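PDB 6WCD: DNA-(apurinic or apyrimidinic site) endonuclease 2 from Xenopus laevis, which acts in DNA repair as a weak apurinic/apyrimidinic endonuclease and as a 3'-5' exonuclease that works with magnesium or manganese ions. Local coordinates for residues 26-31 and 73-78. Sequence-based numbering, arbitrary orientation.
Sequences DADIIC and KSSTTP. With BU1 (1,4-butanediol), chain D.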
ATOM      1  N   ASP A  26      -8.931  -7.816  11.518  1.00 16.96           N
ATOM      2  CA  ASP A  26      -8.974  -9.278  11.328  1.00 18.24           C
ATOM      3  C   ASP A  26      -8.321  -9.696  10.003  1.00 16.73           C
ATOM      4  O   ASP A  26      -8.977 -10.251   9.110  1.00 17.85           O
ATOM      5  CB  ASP A  26     -10.414  -9.801  11.386  1.00 19.30           C
ATOM      6  CG  ASP A  26     -10.489 -11.314  11.479  1.00 34.64           C
ATOM      7  OD1 ASP A  26      -9.479 -11.947  11.868  1.00 39.23           O
ATOM      8  OD2 ASP A  26     -11.547 -11.865  11.138  1.00 38.39           O
ATOM      9  N   ALA A  27      -7.003  -9.484   9.914  1.00 13.95           N
ATOM     10  CA  ALA A  27      -6.267  -9.817   8.715  1.00 13.25           C
ATOM     11  C   ALA A  27      -4.834 -10.235   9.033  1.00 13.56           C
ATOM     12  O   ALA A  27      -4.277  -9.868  10.073  1.00 16.90           O
ATOM     13  CB  ALA A  27      -6.212  -8.642   7.733  1.00 16.68           C
ATOM     14  N   ASP A  28      -4.239 -10.982   8.123  1.00 12.54           N
ATOM     15  CA  ASP A  28      -2.904 -11.519   8.344  1.00 14.46           C
ATOM     16  C   ASP A  28      -1.808 -10.550   7.952  1.00 12.48           C
ATOM     17  O   ASP A  28      -0.680 -10.623   8.482  1.00 13.45           O
ATOM     18  CB  ASP A  28      -2.717 -12.769   7.514  1.00 17.05           C
ATOM     19  CG  ASP A  28      -3.794 -13.817   7.829  1.00 30.49           C
ATOM     20  OD1 ASP A  28      -4.737 -14.049   7.022  1.00 19.08           O
ATOM     21  OD2 ASP A  28      -3.733 -14.347   8.945  1.00 34.91           O
ATOM     22  N   ILE A  29      -2.089  -9.668   7.023  1.00 10.89           N
ATOM     23  CA  ILE A  29      -1.213  -8.581   6.592  1.00 10.28           C
ATOM     24  C   ILE A  29      -2.065  -7.320   6.587  1.00 11.30           C
ATOM     25  O   ILE A  29      -3.124  -7.299   5.927  1.00 11.30           O
ATOM     26  CB  ILE A  29      -0.627  -8.850   5.212  1.00 11.41           C
ATOM     27  CG1 ILE A  29       0.194 -10.152   5.183  1.00 11.91           C
ATOM     28  CG2 ILE A  29       0.263  -7.660   4.758  1.00 15.32           C
ATOM     29  CD1 ILE A  29       0.687 -10.574   3.813  1.00 15.14           C
ATOM     30  N   ILE A  30      -1.617  -6.296   7.299  1.00 10.72           N
ATOM     31  CA  ILE A  30      -2.331  -5.024   7.350  1.00  9.97           C
ATOM     32  C   ILE A  30      -1.374  -3.942   6.900  1.00  9.59           C
ATOM     33  O   ILE A  30      -0.336  -3.707   7.544  1.00 11.25           O
ATOM     34  CB  ILE A  30      -2.903  -4.724   8.750  1.00 11.64           C
ATOM     35  CG1 ILE A  30      -3.887  -5.821   9.118  1.00 13.06           C
ATOM     36  CG2 ILE A  30      -3.515  -3.310   8.793  1.00 11.47           C
ATOM     37  CD1 ILE A  30      -4.190  -5.884  10.553  1.00 14.05           C
ATOM     38  N   CYS A  31      -1.748  -3.242   5.843  1.00  9.99           N
ATOM     39  CA  CYS A  31      -0.944  -2.216   5.221  1.00  9.16           C
ATOM     40  C   CYS A  31      -1.587  -0.861   5.492  1.00 10.29           C
ATOM     41  O   CYS A  31      -2.727  -0.604   5.062  1.00 11.93           O
ATOM     42  CB  CYS A  31      -0.815  -2.464   3.734  1.00  9.80           C
ATOM     43  SG  CYS A  31       0.081  -3.997   3.349  1.00 13.04           S
ATOM     44  N   LYS A  73       1.039 -10.750  10.932  1.00 13.74           N
ATOM     45  CA  LYS A  73       0.947 -11.727  11.983  1.00 13.76           C
ATOM     46  C   LYS A  73       2.095 -12.740  11.877  1.00 18.21           C
ATOM     47  O   LYS A  73       2.816 -12.788  10.885  1.00 17.33           O
ATOM     48  CB  LYS A  73      -0.413 -12.424  11.933  1.00 17.64           C
ATOM     49  CG  LYS A  73      -1.569 -11.503  12.258  1.00 16.39           C
ATOM     50  CD  LYS A  73      -2.894 -12.227  12.446  1.00 23.58           C
ATOM     51  CE  LYS A  73      -3.933 -11.273  13.034  1.00 22.01           C
ATOM     52  NZ  LYS A  73      -5.318 -11.859  12.968  1.00 34.74           N
ATOM     53  N   SER A  74       2.275 -13.537  12.925  1.00 18.19           N
ATOM     54  CA  SER A  74       3.314 -14.577  12.914  0.51 20.14           C
ATOM     55  C   SER A  74       3.176 -15.500  11.724  1.00 20.57           C
ATOM     56  O   SER A  74       4.188 -15.997  11.208  1.00 25.99           O
ATOM     57  CB  SER A  74       3.263 -15.381  14.231  0.51 19.58           C
ATOM     58  OG  SER A  74       2.044 -16.083  14.370  0.51 26.25           O
ATOM     59  N   SER A  75       1.942 -15.723  11.256  1.00 19.52           N
ATOM     60  CA  SER A  75       1.645 -16.589  10.109  1.00 22.95           C
ATOM     61  C   SER A  75       2.257 -16.087   8.808  1.00 19.64           C
ATOM     62  O   SER A  75       2.492 -16.906   7.883  1.00 20.88           O
ATOM     63  CB  SER A  75       0.117 -16.648   9.901  1.00 21.31           C
ATOM     64  OG  SER A  75      -0.419 -15.373   9.584  1.00 28.66           O
ATOM     65  N   THR A  76       2.551 -14.795   8.698  1.00 16.50           N
ATOM     66  CA  THR A  76       2.975 -14.201   7.449  1.00 14.75           C
ATOM     67  C   THR A  76       4.305 -13.496   7.533  1.00 16.96           C
ATOM     68  O   THR A  76       4.583 -12.644   6.695  1.00 16.85           O
ATOM     69  CB  THR A  76       1.941 -13.201   6.924  1.00 18.31           C
ATOM     70  OG1 THR A  76       1.627 -12.278   7.970  1.00 19.43           O
ATOM     71  CG2 THR A  76       0.741 -13.907   6.508  1.00 22.27           C
ATOM     72  N   THR A  77       5.116 -13.804   8.546  1.00 15.53           N
ATOM     73  CA  THR A  77       6.416 -13.163   8.660  1.00 13.32           C
ATOM     74  C   THR A  77       7.120 -13.240   7.315  1.00 13.46           C
ATOM     75  O   THR A  77       7.303 -14.338   6.790  1.00 15.16           O
ATOM     76  CB  THR A  77       7.234 -13.860   9.737  1.00 14.97           C
ATOM     77  OG1 THR A  77       6.510 -13.812  10.997  1.00 17.17           O
ATOM     78  CG2 THR A  77       8.571 -13.193   9.948  1.00 18.40           C
ATOM     79  N   PRO A  78       7.560 -12.126   6.753  1.00 13.48           N
ATOM     80  CA  PRO A  78       8.130 -12.120   5.417  1.00 13.29           C
ATOM     81  C   PRO A  78       9.548 -12.646   5.361  1.00 14.56           C
ATOM     82  O   PRO A  78      10.354 -12.480   6.290  1.00 15.83           O
ATOM     83  CB  PRO A  78       8.063 -10.643   5.004  1.00 14.60           C
ATOM     84  CG  PRO A  78       8.099  -9.899   6.273  1.00 14.67           C
ATOM     85  CD  PRO A  78       7.353 -10.735   7.256  1.00 15.55           C
TER
HETATM   86  C1  BU1 D 403      -2.786 -18.877   9.198  1.00 64.40           C
HETATM   87  C2  BU1 D 403      -2.924 -17.513   8.511  1.00 51.67           C
HETATM   88  C3  BU1 D 403      -4.107 -17.470   7.544  1.00 40.99           C
HETATM   89  C4  BU1 D 403      -3.646 -17.928   6.168  1.00 50.66           C
HETATM   90  O5  BU1 D 403      -1.878 -19.702   8.509  1.00 50.27           O
HETATM   91  O6  BU1 D 403      -4.696 -18.289   5.297  1.00 21.86           O
HETATM   92  O   HOH W   1      -6.213 -12.775  10.485  1.00 28.37           O
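The backbone O of D28 meets the 73-78 turn at two points. K73 N donates to D28 O in a nearly straight bond of 3.0 Å (169° at the hydrogen), and T76 OG1 lies 2.9 Å from that oxygen. The T76 hydroxyl stands between its own backbone N and carbonyl carbon (chi1 52°), within reach of both D28 O and K73 O, two acceptors for its single proton. Its methyl, CG2, packs on D28 CB at 3.8 Å, while I29 and T76 cross obliquely, I29 CG1 lying near CB and OG1 of T76. K73, extended beyond CG, runs alongside the backbone of A27 and D28; its CE comes 3.3 Å from A27 O. At its tip NZ holds a water at 2.8 Å, which donates weakly to D28 OD2, and D26 OD1 is an opposite charge too distant for a salt bridge. The D28 carboxylate, with CG beside the backbone N (chi1 -57°), accepts from K2 N through OD1 and lies against the butanediol carbons, OD2 3.3 Å from C2; S75 CB borders the same carbon. An alanine at D28 would probably leave K2 N without this acceptor and open a gap beside the diol. Within the catalytic domain, of DNase I-like fold, the contact joins the start of strand 29-33, set between 2-7 and 68-72, to the loop leading from 68-72 to strand 80-83 of the second sheet, where H124 of strand 119-127 binds T76 O.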